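Binding domain (Hc) of Paraclostridial Mosquitocidal Protein 1 (Paraclostridium bifermentans, PDB 6HOX) forms the receptor-binding part of a botulinum-like neurotoxin that targets Anopheles mosquitoes, and serves in host nerve cell targeting. Local coordinates at residues I95-L100 with Y160-I165; Q217-L221 with E440-W444; I266-I270 with H430-N434. One frame throughout, in Å; residues are numbered along the deposited sequence.

Contact 1. Residues I95-L100 with Y160-I165; sequences IRVPRL and YISSNI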
ATOM      1  N   ILE A  95      -1.422   6.490   5.185  1.00 22.11           N
ATOM      2  CA  ILE A  95      -0.666   7.433   4.403  1.00 23.18           C
ATOM      3  C   ILE A  95      -0.210   6.768   3.104  1.00 22.87           C
ATOM      4  O   ILE A  95       0.155   5.584   3.074  1.00 22.83           O
ATOM      5  CB  ILE A  95       0.521   8.003   5.206  1.00 23.61           C
ATOM      6  CG1 ILE A  95       0.995   9.326   4.595  1.00 25.92           C
ATOM      7  CG2 ILE A  95       1.652   6.997   5.343  1.00 23.13           C
ATOM      8  CD1 ILE A  95       2.093  10.012   5.394  1.00 27.77           C
ATOM      9  N   ARG A  96      -0.250   7.545   2.024  1.00 22.02           N
ATOM     10  CA  ARG A  96       0.335   7.158   0.769  1.00 22.34           C
ATOM     11  C   ARG A  96       1.233   8.303   0.307  1.00 21.97           C
ATOM     12  O   ARG A  96       0.738   9.381  -0.035  1.00 21.95           O
ATOM     13  CB  ARG A  96      -0.753   6.831  -0.256  1.00 22.71           C
ATOM     14  CG  ARG A  96      -0.243   6.126  -1.506  1.00 22.95           C
ATOM     15  CD  ARG A  96      -1.363   5.842  -2.481  1.00 23.65           C
ATOM     16  NE  ARG A  96      -0.903   5.263  -3.738  1.00 24.39           N
ATOM     17  CZ  ARG A  96      -1.687   5.037  -4.789  1.00 23.84           C
ATOM     18  NH1 ARG A  96      -2.928   5.489  -4.801  1.00 23.72           N
ATOM     19  NH2 ARG A  96      -1.227   4.380  -5.839  1.00 23.57           N
ATOM     20  N   VAL A  97       2.540   8.056   0.367  1.00 20.90           N
ATOM     21  CA  VAL A  97       3.577   8.975  -0.014  1.00 22.15           C
ATOM     22  C   VAL A  97       4.163   8.556  -1.350  1.00 22.93           C
ATOM     23  O   VAL A  97       4.533   7.392  -1.504  1.00 24.62           O
ATOM     24  CB  VAL A  97       4.684   9.004   1.049  1.00 22.13           C
ATOM     25  CG1 VAL A  97       5.805   9.959   0.672  1.00 21.33           C
ATOM     26  CG2 VAL A  97       4.118   9.308   2.432  1.00 22.74           C
ATOM     27  N   PRO A  98       4.332   9.483  -2.328  1.00 26.59           N
ATOM     28  CA  PRO A  98       4.848   9.119  -3.650  1.00 25.60           C
ATOM     29  C   PRO A  98       6.203   8.404  -3.562  1.00 26.09           C
ATOM     30  O   PRO A  98       6.987   8.662  -2.655  1.00 26.27           O
ATOM     31  CB  PRO A  98       4.966  10.467  -4.378  1.00 25.35           C
ATOM     32  CG  PRO A  98       3.882  11.291  -3.719  1.00 25.30           C
ATOM     33  CD  PRO A  98       3.996  10.915  -2.253  1.00 26.27           C
ATOM     34  N   ARG A  99       6.445   7.509  -4.515  1.00 24.92           N
ATOM     35  CA  ARG A  99       7.684   6.780  -4.598  1.00 28.27           C
ATOM     36  C   ARG A  99       8.840   7.754  -4.804  1.00 28.05           C
ATOM     37  O   ARG A  99       8.807   8.627  -5.668  1.00 31.37           O
ATOM     38  CB  ARG A  99       7.715   5.779  -5.753  1.00 27.84           C
ATOM     39  CG  ARG A  99       8.817   4.745  -5.581  1.00 28.38           C
ATOM     40  CD  ARG A  99       9.442   4.372  -6.898  1.00 30.69           C
ATOM     41  NE  ARG A  99      10.161   5.497  -7.465  1.00 30.75           N
ATOM     42  CZ  ARG A  99       9.922   6.002  -8.661  1.00 29.99           C
ATOM     43  NH1 ARG A  99       9.056   5.411  -9.462  1.00 28.83           N
ATOM     44  NH2 ARG A  99      10.548   7.097  -9.050  1.00 30.65           N
ATOM     45  N   LEU A 100       9.861   7.546  -3.986  1.00 28.19           N
ATOM     46  CA  LEU A 100      11.087   8.291  -4.018  1.00 31.33           C
ATOM     47  C   LEU A 100      11.544   8.567  -5.453  1.00 29.68           C
ATOM     48  O   LEU A 100      11.764   7.637  -6.239  1.00 30.26           O
ATOM     49  CB  LEU A 100      12.146   7.452  -3.310  1.00 33.39           C
ATOM     50  CG  LEU A 100      13.443   8.200  -3.034  1.00 39.58           C
ATOM     51  CD1 LEU A 100      13.183   9.362  -2.079  1.00 39.91           C
ATOM     52  CD2 LEU A 100      14.505   7.245  -2.505  1.00 37.96           C
ATOM     53  N   TYR A 160       8.644   0.413   3.451  1.00 25.38           N
ATOM     54  CA  TYR A 160       9.266   1.704   3.106  1.00 25.77           C
ATOM     55  C   TYR A 160       8.170   2.743   2.807  1.00 24.11           C
ATOM     56  O   TYR A 160       7.194   2.442   2.116  1.00 22.93           O
ATOM     57  CB  TYR A 160      10.217   1.499   1.926  1.00 27.76           C
ATOM     58  CG  TYR A 160      11.059   2.692   1.574  1.00 28.49           C
ATOM     59  CD1 TYR A 160      12.263   2.921   2.213  1.00 29.47           C
ATOM     60  CD2 TYR A 160      10.645   3.594   0.613  1.00 30.36           C
ATOM     61  CE1 TYR A 160      13.046   4.015   1.891  1.00 30.62           C
ATOM     62  CE2 TYR A 160      11.418   4.689   0.272  1.00 31.69           C
ATOM     63  CZ  TYR A 160      12.621   4.901   0.920  1.00 31.45           C
ATOM     64  OH  TYR A 160      13.370   5.986   0.591  1.00 32.88           O
ATOM     65  N   ILE A 161       8.342   3.969   3.317  1.00 25.16           N
ATOM     66  CA  ILE A 161       7.272   5.000   3.286  1.00 23.78           C
ATOM     67  C   ILE A 161       7.125   5.612   1.883  1.00 23.92           C
ATOM     68  O   ILE A 161       6.007   5.676   1.355  1.00 22.97           O
ATOM     69  CB  ILE A 161       7.518   6.082   4.360  1.00 24.54           C
ATOM     70  CG1 ILE A 161       7.530   5.500   5.773  1.00 25.78           C
ATOM     71  CG2 ILE A 161       6.526   7.236   4.234  1.00 24.63           C
ATOM     72  CD1 ILE A 161       6.294   4.718   6.154  1.00 26.71           C
ATOM     73  N   SER A 162       8.228   6.108   1.303  1.00 22.82           N
ATOM     74  CA  SER A 162       8.192   6.768   0.013  1.00 24.74           C
ATOM     75  C   SER A 162       8.217   5.723  -1.110  1.00 25.56           C
ATOM     76  O   SER A 162       9.202   5.605  -1.840  1.00 25.57           O
ATOM     77  CB  SER A 162       9.313   7.772  -0.111  1.00 25.43           C
ATOM     78  OG  SER A 162       9.123   8.801   0.845  1.00 27.47           O
ATOM     79  N   SER A 163       7.103   4.992  -1.221  1.00 25.96           N
ATOM     80  CA  SER A 163       6.943   3.811  -2.062  1.00 23.62           C
ATOM     81  C   SER A 163       5.718   3.930  -2.982  1.00 23.55           C
ATOM     82  O   SER A 163       5.547   3.093  -3.896  1.00 24.22           O
ATOM     83  CB  SER A 163       6.768   2.618  -1.181  1.00 23.62           C
ATOM     84  OG  SER A 163       5.592   2.762  -0.408  1.00 23.38           O
ATOM     85  N   ASN A 164       4.837   4.894  -2.678  1.00 21.49           N
ATOM     86  CA  ASN A 164       3.515   5.067  -3.289  1.00 21.60           C
ATOM     87  C   ASN A 164       2.539   3.949  -2.903  1.00 20.45           C
ATOM     88  O   ASN A 164       1.449   3.850  -3.502  1.00 20.26           O
ATOM     89  CB  ASN A 164       3.563   5.167  -4.810  1.00 22.44           C
ATOM     90  CG  ASN A 164       2.400   5.955  -5.372  1.00 21.98           C
ATOM     91  OD1 ASN A 164       1.964   6.926  -4.762  1.00 24.04           O
ATOM     92  ND2 ASN A 164       1.890   5.543  -6.525  1.00 19.99           N
ATOM     93  N   ILE A 165       2.883   3.153  -1.885  1.00 20.72           N
ATOM     94  CA  ILE A 165       2.022   2.088  -1.365  1.00 20.50           C
ATOM     95  C   ILE A 165       1.363   2.582  -0.073  1.00 21.17           C
ATOM     96  O   ILE A 165       2.008   3.189   0.760  1.00 22.06           O
ATOM     97  CB  ILE A 165       2.821   0.786  -1.150  1.00 20.48           C
ATOM     98  CG1 ILE A 165       3.478   0.299  -2.439  1.00 20.42           C
ATOM     99  CG2 ILE A 165       1.944  -0.305  -0.543  1.00 20.96           C
ATOM    100  CD1 ILE A 165       4.597  -0.679  -2.224  1.00 19.11           C
TER
HETATM  101  O   HOH W   1       3.207   5.476   1.452  1.00 28.58           O
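Val-97 and Leu-100 tie the chain, just past strand 89-96, to the irregular loop 160-165 through two backbone bonds: Asn-164 N donates to Val-97 O at 2.8 Å, and Leu-100 N to Ser-162 O at 3.0 Å. Ser-162 O also takes the CA-H of Arg-99. An inverse gamma turn centred on Ser-162 and an ST turn, in which Ser-163 OG accepts from Ile-165 N, shape the loop. One water accepts from Val-97 N and lies within bonding distance of Ile-161 O and Ile-165 O. With CG anti to its backbone N (chi1 -167°) and its chain extended, Arg-96 runs along Asn-164 and gives its NE to Asn-164 O at 2.8 Å; the oxygen lies near the guanidinium plane, but NE stands 38° out of the carbonyl plane. Trp-253 makes a cation-pi contact with this guanidinium. On the Ile-161 side, Val-97 CG2 meets Ile-161 CG2 at 3.7 Å, while Val-97 CG1 lies 3.5 Å from Ser-162 OG. At the far end Leu-100 CD2 rests on Tyr-160 OH at 3.5 Å. Strand 89-96 runs between strands 167-174 and 218-227 of the concanavalin-like domain: Ile-95 and Ile-161 pack on Ile-169, Val-97 and Pro-98 on Ile-219, and Arg-99 and Leu-100 touch strand 302-305 in the trefoil range.

Contact 2. Residues Q217-L221 with E440-W444; sequences QFIRL and EDEGW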
ATOM      1  N   GLN A 217       5.590  17.446  -4.582  1.00 29.47           N
ATOM      2  CA  GLN A 217       5.192  16.508  -3.536  1.00 26.57           C
ATOM      3  C   GLN A 217       3.712  16.695  -3.199  1.00 25.14           C
ATOM      4  O   GLN A 217       3.173  17.823  -3.179  1.00 27.40           O
ATOM      5  CB  GLN A 217       6.048  16.680  -2.281  1.00 26.73           C
ATOM      6  CG  GLN A 217       5.843  15.608  -1.220  1.00 25.43           C
ATOM      7  CD  GLN A 217       6.150  14.204  -1.684  1.00 25.17           C
ATOM      8  OE1 GLN A 217       5.584  13.709  -2.662  1.00 26.47           O
ATOM      9  NE2 GLN A 217       6.987  13.513  -0.930  1.00 21.48           N
ATOM     10  N   PHE A 218       3.053  15.561  -2.955  1.00 24.43           N
ATOM     11  CA  PHE A 218       1.675  15.512  -2.520  1.00 24.09           C
ATOM     12  C   PHE A 218       1.501  14.247  -1.683  1.00 23.62           C
ATOM     13  O   PHE A 218       2.180  13.242  -1.898  1.00 23.38           O
ATOM     14  CB  PHE A 218       0.718  15.552  -3.716  1.00 25.66           C
ATOM     15  CG  PHE A 218       0.724  14.315  -4.594  1.00 26.41           C
ATOM     16  CD1 PHE A 218       1.694  14.130  -5.565  1.00 27.07           C
ATOM     17  CD2 PHE A 218      -0.242  13.329  -4.444  1.00 27.59           C
ATOM     18  CE1 PHE A 218       1.693  12.993  -6.367  1.00 28.38           C
ATOM     19  CE2 PHE A 218      -0.261  12.204  -5.258  1.00 26.50           C
ATOM     20  CZ  PHE A 218       0.720  12.032  -6.211  1.00 27.45           C
ATOM     21  N   ILE A 219       0.583  14.297  -0.726  1.00 23.08           N
ATOM     22  CA  ILE A 219       0.376  13.170   0.161  1.00 26.26           C
ATOM     23  C   ILE A 219      -1.111  12.847   0.180  1.00 25.56           C
ATOM     24  O   ILE A 219      -1.933  13.744   0.133  1.00 28.40           O
ATOM     25  CB  ILE A 219       0.895  13.498   1.574  1.00 29.41           C
ATOM     26  CG1 ILE A 219       2.373  13.895   1.565  1.00 28.59           C
ATOM     27  CG2 ILE A 219       0.615  12.358   2.533  1.00 31.05           C
ATOM     28  CD1 ILE A 219       3.311  12.771   1.246  1.00 31.73           C
ATOM     29  N   ARG A 220      -1.436  11.561   0.270  1.00 24.68           N
ATOM     30  CA  ARG A 220      -2.798  11.135   0.510  1.00 24.44           C
ATOM     31  C   ARG A 220      -2.863  10.566   1.927  1.00 25.07           C
ATOM     32  O   ARG A 220      -1.981   9.796   2.349  1.00 23.84           O
ATOM     33  CB  ARG A 220      -3.248  10.193  -0.613  1.00 24.99           C
ATOM     34  CG  ARG A 220      -3.443  10.931  -1.927  1.00 25.29           C
ATOM     35  CD  ARG A 220      -3.428  10.054  -3.159  1.00 26.08           C
ATOM     36  NE  ARG A 220      -2.101   9.598  -3.499  1.00 28.27           N
ATOM     37  CZ  ARG A 220      -1.801   8.911  -4.598  1.00 28.11           C
ATOM     38  NH1 ARG A 220      -2.753   8.636  -5.480  1.00 30.65           N
ATOM     39  NH2 ARG A 220      -0.554   8.522  -4.814  1.00 25.70           N
ATOM     40  N   LEU A 221      -3.907  10.971   2.654  1.00 24.29           N
ATOM     41  CA  LEU A 221      -4.017  10.765   4.103  1.00 26.30           C
ATOM     42  C   LEU A 221      -5.464  10.388   4.443  1.00 24.09           C
ATOM     43  O   LEU A 221      -6.399  11.059   3.998  1.00 26.22           O
ATOM     44  CB  LEU A 221      -3.575  12.069   4.778  1.00 28.12           C
ATOM     45  CG  LEU A 221      -3.326  12.038   6.285  1.00 32.89           C
ATOM     46  CD1 LEU A 221      -2.082  11.219   6.633  1.00 30.40           C
ATOM     47  CD2 LEU A 221      -3.204  13.461   6.819  1.00 31.11           C
ATOM     48  N   GLU A 440      -1.282   2.526 -13.328  1.00 29.33           N
ATOM     49  CA  GLU A 440      -0.500   3.757 -13.335  1.00 29.50           C
ATOM     50  C   GLU A 440      -1.088   4.733 -12.306  1.00 26.70           C
ATOM     51  O   GLU A 440      -2.296   4.866 -12.186  1.00 24.61           O
ATOM     52  CB  GLU A 440      -0.499   4.339 -14.750  1.00 35.78           C
ATOM     53  CG  GLU A 440       0.381   5.562 -14.914  1.00 45.11           C
ATOM     54  CD  GLU A 440       0.968   5.763 -16.306  1.00 54.16           C
ATOM     55  OE1 GLU A 440       0.635   4.958 -17.222  1.00 54.68           O
ATOM     56  OE2 GLU A 440       1.769   6.723 -16.473  1.00 59.08           O
ATOM     57  N   ASP A 441      -0.212   5.408 -11.564  1.00 24.54           N
ATOM     58  CA  ASP A 441      -0.590   6.391 -10.556  1.00 25.13           C
ATOM     59  C   ASP A 441       0.434   7.530 -10.593  1.00 24.03           C
ATOM     60  O   ASP A 441       1.625   7.324 -10.762  1.00 24.97           O
ATOM     61  CB  ASP A 441      -0.658   5.764  -9.150  1.00 26.08           C
ATOM     62  CG  ASP A 441      -1.044   6.742  -8.049  1.00 26.80           C
ATOM     63  OD1 ASP A 441      -2.236   7.060  -7.953  1.00 26.86           O
ATOM     64  OD2 ASP A 441      -0.150   7.193  -7.310  1.00 24.53           O
ATOM     65  N   GLU A 442      -0.052   8.743 -10.392  1.00 25.14           N
ATOM     66  CA  GLU A 442       0.764   9.954 -10.398  1.00 25.91           C
ATOM     67  C   GLU A 442       1.913   9.844  -9.389  1.00 24.02           C
ATOM     68  O   GLU A 442       2.966  10.461  -9.556  1.00 25.70           O
ATOM     69  CB  GLU A 442      -0.161  11.135 -10.088  1.00 27.65           C
ATOM     70  CG  GLU A 442       0.535  12.474 -10.116  1.00 30.99           C
ATOM     71  CD  GLU A 442      -0.346  13.642  -9.713  1.00 34.46           C
ATOM     72  OE1 GLU A 442      -1.590  13.474  -9.655  1.00 37.95           O
ATOM     73  OE2 GLU A 442       0.218  14.707  -9.437  1.00 38.42           O
ATOM     74  N   GLY A 443       1.720   9.070  -8.316  1.00 24.93           N
ATOM     75  CA  GLY A 443       2.729   8.950  -7.253  1.00 24.22           C
ATOM     76  C   GLY A 443       3.839   7.949  -7.549  1.00 24.22           C
ATOM     77  O   GLY A 443       4.680   7.693  -6.707  1.00 23.64           O
ATOM     78  N   TRP A 444       3.822   7.344  -8.728  1.00 25.38           N
ATOM     79  CA  TRP A 444       4.901   6.481  -9.184  1.00 27.64           C
ATOM     80  C   TRP A 444       5.236   6.825 -10.639  1.00 29.08           C
ATOM     81  O   TRP A 444       4.478   6.484 -11.550  1.00 27.27           O
ATOM     82  CB  TRP A 444       4.516   5.012  -9.019  1.00 25.39           C
ATOM     83  CG  TRP A 444       5.603   4.082  -9.450  1.00 25.10           C
ATOM     84  CD1 TRP A 444       6.056   3.888 -10.722  1.00 25.23           C
ATOM     85  CD2 TRP A 444       6.375   3.214  -8.606  1.00 24.82           C
ATOM     86  NE1 TRP A 444       7.072   2.979 -10.723  1.00 26.03           N
ATOM     87  CE2 TRP A 444       7.285   2.535  -9.441  1.00 24.88           C
ATOM     88  CE3 TRP A 444       6.397   2.948  -7.235  1.00 26.00           C
ATOM     89  CZ2 TRP A 444       8.174   1.581  -8.954  1.00 25.16           C
ATOM     90  CZ3 TRP A 444       7.283   2.010  -6.746  1.00 26.45           C
ATOM     91  CH2 TRP A 444       8.154   1.327  -7.599  1.00 27.56           C
TER
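Arg-220 and Asp-441 meet end-on in a two-pronged salt bridge. Arg-220 NH1 donates to Asp-441 OD1 at 3.0 Å and Arg-220 NH2 to Asp-441 OD2 at 2.9 Å, both bonds nearly straight. Each oxygen uses its syn lone pair, and the guanidinium and carboxylate planes are only 11° apart, so the two groups form one almost flat unit. A bend at chi3 (-74°) in the Arg-220 chain helps bring the guanidinium to this position. The aspartate is held from its own side as well: Asp-441 OD2 accepts from Gly-443 N at 2.8 Å, well above the carboxylate plane, closing an Asx turn inside the type I turn from Asp-441 to Trp-444. Asn-164 ND2 is a further donor to OD2. Outside this polar centre sits Phe-218. Phe-218 CE2 lies 3.4 Å above one face of the Arg-220 guanidinium, toward the rim, while the ring turns its edge to the turn, with Phe-218 CZ 3.8 Å from Gly-443 N. The extended Glu-442 chain passes close by, its OE2 3.8 Å from Phe-218 CE1 and its carboxylate inclined to the ring. That carboxylate forms a salt bridge with Arg-64, which also makes a cation-pi contact with Phe-218. Thus the loop after strand 435-438 of the C-terminal receptor-binding region is fixed to strand 218-227 of the N-terminal one by paired charges with an aromatic ring beside them. Because Arg-220 is buried and three donors converge on Asp-441 OD2, the setting probably favours an ionised Asp-441; the directional part of this contact is the nearly coplanar ion pair, with Phe-218 packed against it.

Contact 3. Residues I266-I270 with H430-N434; sequences INQAI and HTKTN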
ATOM      1  N   ILE A 266       2.250  -8.699 -12.371  1.00 27.65           N
ATOM      2  CA  ILE A 266       3.611  -8.889 -11.883  1.00 27.05           C
ATOM      3  C   ILE A 266       3.669 -10.073 -10.913  1.00 24.93           C
ATOM      4  O   ILE A 266       2.806 -10.258 -10.055  1.00 23.30           O
ATOM      5  CB  ILE A 266       4.100  -7.600 -11.201  1.00 29.90           C
ATOM      6  CG1 ILE A 266       4.230  -6.462 -12.215  1.00 31.76           C
ATOM      7  CG2 ILE A 266       5.389  -7.853 -10.435  1.00 30.55           C
ATOM      8  CD1 ILE A 266       4.406  -5.095 -11.595  1.00 35.01           C
ATOM      9  N   ASN A 267       4.749 -10.844 -11.031  1.00 25.63           N
ATOM     10  CA  ASN A 267       5.041 -11.925 -10.127  1.00 24.91           C
ATOM     11  C   ASN A 267       5.927 -11.391  -9.009  1.00 24.82           C
ATOM     12  O   ASN A 267       6.887 -10.683  -9.275  1.00 24.97           O
ATOM     13  CB  ASN A 267       5.748 -13.090 -10.816  1.00 25.21           C
ATOM     14  CG  ASN A 267       5.845 -14.293  -9.906  1.00 26.47           C
ATOM     15  OD1 ASN A 267       6.767 -14.398  -9.104  1.00 27.59           O
ATOM     16  ND2 ASN A 267       4.888 -15.196 -10.009  1.00 28.58           N
ATOM     17  N   GLN A 268       5.596 -11.760  -7.766  1.00 25.81           N
ATOM     18  CA  GLN A 268       6.265 -11.194  -6.606  1.00 25.39           C
ATOM     19  C   GLN A 268       7.769 -11.492  -6.656  1.00 27.07           C
ATOM     20  O   GLN A 268       8.555 -10.707  -6.160  1.00 27.33           O
ATOM     21  CB  GLN A 268       5.634 -11.691  -5.310  1.00 25.73           C
ATOM     22  CG  GLN A 268       6.280 -11.102  -4.063  1.00 26.13           C
ATOM     23  CD  GLN A 268       5.571 -11.583  -2.829  1.00 26.00           C
ATOM     24  OE1 GLN A 268       5.632 -12.761  -2.482  1.00 25.27           O
ATOM     25  NE2 GLN A 268       4.807 -10.692  -2.217  1.00 25.18           N
ATOM     26  N   ALA A 269       8.165 -12.607  -7.273  1.00 26.45           N
ATOM     27  CA  ALA A 269       9.556 -13.032  -7.265  1.00 29.17           C
ATOM     28  C   ALA A 269      10.413 -12.144  -8.178  1.00 28.54           C
ATOM     29  O   ALA A 269      11.594 -12.086  -7.975  1.00 31.54           O
ATOM     30  CB  ALA A 269       9.668 -14.500  -7.634  1.00 29.76           C
ATOM     31  N   ILE A 270       9.815 -11.451  -9.158  1.00 30.24           N
ATOM     32  CA  ILE A 270      10.548 -10.582 -10.090  1.00 30.77           C
ATOM     33  C   ILE A 270       9.727  -9.322 -10.318  1.00 29.95           C
ATOM     34  O   ILE A 270       9.012  -9.218 -11.310  1.00 27.61           O
ATOM     35  CB  ILE A 270      10.827 -11.279 -11.438  1.00 35.27           C
ATOM     36  CG1 ILE A 270      11.501 -12.634 -11.248  1.00 37.90           C
ATOM     37  CG2 ILE A 270      11.642 -10.398 -12.368  1.00 35.65           C
ATOM     38  CD1 ILE A 270      10.513 -13.766 -11.191  1.00 41.12           C
ATOM     39  N   HIS A 430       6.486 -19.832  -2.146  1.00 30.15           N
ATOM     40  CA  HIS A 430       5.395 -18.919  -1.772  0.50 30.73           C
ATOM     41  C   HIS A 430       5.494 -17.660  -2.640  1.00 30.53           C
ATOM     42  O   HIS A 430       4.508 -17.269  -3.239  1.00 30.23           O
ATOM     43  CB  HIS A 430       5.362 -18.583  -0.266  0.50 31.02           C
ATOM     44  CG  HIS A 430       4.539 -19.508   0.574  0.50 31.10           C
ATOM     45  ND1 HIS A 430       4.779 -19.692   1.926  0.50 32.49           N
ATOM     46  CD2 HIS A 430       3.506 -20.324   0.268  0.50 31.87           C
ATOM     47  CE1 HIS A 430       3.930 -20.577   2.413  0.50 31.79           C
ATOM     48  NE2 HIS A 430       3.134 -20.979   1.416  0.50 30.80           N
ATOM     49  N   THR A 431       6.694 -17.062  -2.730  1.00 29.07           N
ATOM     50  CA  THR A 431       6.945 -15.824  -3.480  1.00 31.57           C
ATOM     51  C   THR A 431       6.528 -15.984  -4.960  1.00 32.88           C
ATOM     52  O   THR A 431       5.889 -15.089  -5.511  1.00 31.09           O
ATOM     53  CB  THR A 431       8.408 -15.377  -3.290  1.00 33.74           C
ATOM     54  OG1 THR A 431       8.640 -15.035  -1.919  1.00 32.68           O
ATOM     55  CG2 THR A 431       8.790 -14.168  -4.107  1.00 32.89           C
ATOM     56  N   LYS A 432       6.875 -17.123  -5.590  1.00 29.06           N
ATOM     57  CA  LYS A 432       6.574 -17.403  -7.005  1.00 29.90           C
ATOM     58  C   LYS A 432       5.073 -17.597  -7.280  1.00 28.91           C
ATOM     59  O   LYS A 432       4.669 -17.614  -8.468  1.00 29.64           O
ATOM     60  CB  LYS A 432       7.227 -18.705  -7.481  1.00 32.99           C
ATOM     61  CG  LYS A 432       8.743 -18.736  -7.484  1.00 36.79           C
ATOM     62  CD  LYS A 432       9.315 -19.810  -8.376  1.00 41.89           C
ATOM     63  CE  LYS A 432       9.091 -21.218  -7.875  1.00 47.16           C
ATOM     64  NZ  LYS A 432       9.051 -22.179  -9.012  1.00 53.50           N
ATOM     65  N   THR A 433       4.267 -17.800  -6.234  1.00 25.68           N
ATOM     66  CA  THR A 433       2.819 -18.042  -6.367  1.00 26.76           C
ATOM     67  C   THR A 433       1.985 -16.802  -6.000  1.00 23.92           C
ATOM     68  O   THR A 433       0.760 -16.849  -6.056  1.00 25.26           O
ATOM     69  CB  THR A 433       2.371 -19.259  -5.546  1.00 28.62           C
ATOM     70  OG1 THR A 433       2.652 -19.041  -4.162  1.00 32.38           O
ATOM     71  CG2 THR A 433       3.047 -20.536  -6.001  1.00 28.80           C
ATOM     72  N   ASN A 434       2.649 -15.683  -5.707  1.00 23.53           N
ATOM     73  CA  ASN A 434       1.972 -14.431  -5.361  1.00 23.14           C
ATOM     74  C   ASN A 434       2.030 -13.492  -6.559  1.00 22.37           C
ATOM     75  O   ASN A 434       3.088 -13.296  -7.133  1.00 24.11           O
ATOM     76  CB  ASN A 434       2.603 -13.759  -4.146  1.00 22.95           C
ATOM     77  CG  ASN A 434       2.369 -14.514  -2.858  1.00 23.04           C
ATOM     78  OD1 ASN A 434       1.319 -15.118  -2.668  1.00 24.00           O
ATOM     79  ND2 ASN A 434       3.319 -14.428  -1.943  1.00 22.75           N
TER
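Gln-268 and Asn-434 run alongside each other in the same direction and mark the firm half of this contact. Gln-268 N donates to Asn-434 O at 3.0 Å, and Asn-434 ND2 answers with a nearly straight bond to Gln-268 OE1 at 2.9 Å. The two amides stand at 85° to each other, with OE1 in the plane of the Asn-434 amide but ND2 well above that of Gln-268. Tyr-436 takes the other end of the Gln-268 amide through NE2, and Gln-384 bonds to Asn-434 OD1. Beside this pair Asn-267, turned away from its own N by a chi1 of -171°, sends ND2 straight at Lys-432 O, 2.9 Å away, while its OD1 accepts from Ala-269 N in an Asx turn. The region belongs to the trefoil family: the type I turn from Asn-267 to Ile-270 follows strand 263-267, which pairs antiparallel with strand 435-438, and the short helix 427-432 leads into that partner strand, so helix end and turn are set against each other. Asn-267 and Asn-434 are buried, Gln-268 only partly. On the solvent side Thr-431 CG2 packs closely on Ala-269, 3.4 Å from Ala-269 CA and 3.6 Å from Ala-269 CB, but no polar bond joins these two partly exposed residues. Thr-431 OG1 turns back within the helix to Leu-427 O.

How the contacts relate
Contacts 1 and 2 are parts of one junction: their centres are about 8 Å apart, and both reach the sheet in which strands 89-96 and 218-227 are neighbours. Asn-164 ND2 of contact 1 probably bonds to Asp-441 OD2 of contact 2 at 2.7 Å, and Arg-99 N to Gly-443 O at 2.8 Å, so loop 440-444, one side of contact 2, also touches both segments of contact 1. Contact 3 stands apart within the trefoil range, its centre about 21 Å from that of contact 1 and 25 Å from that of contact 2, the nearest atoms about 10 and 8 Å away. In sequence it is nested in the span between the two segments of contact 2, and strand 435-438 links 430-434 to 440-444.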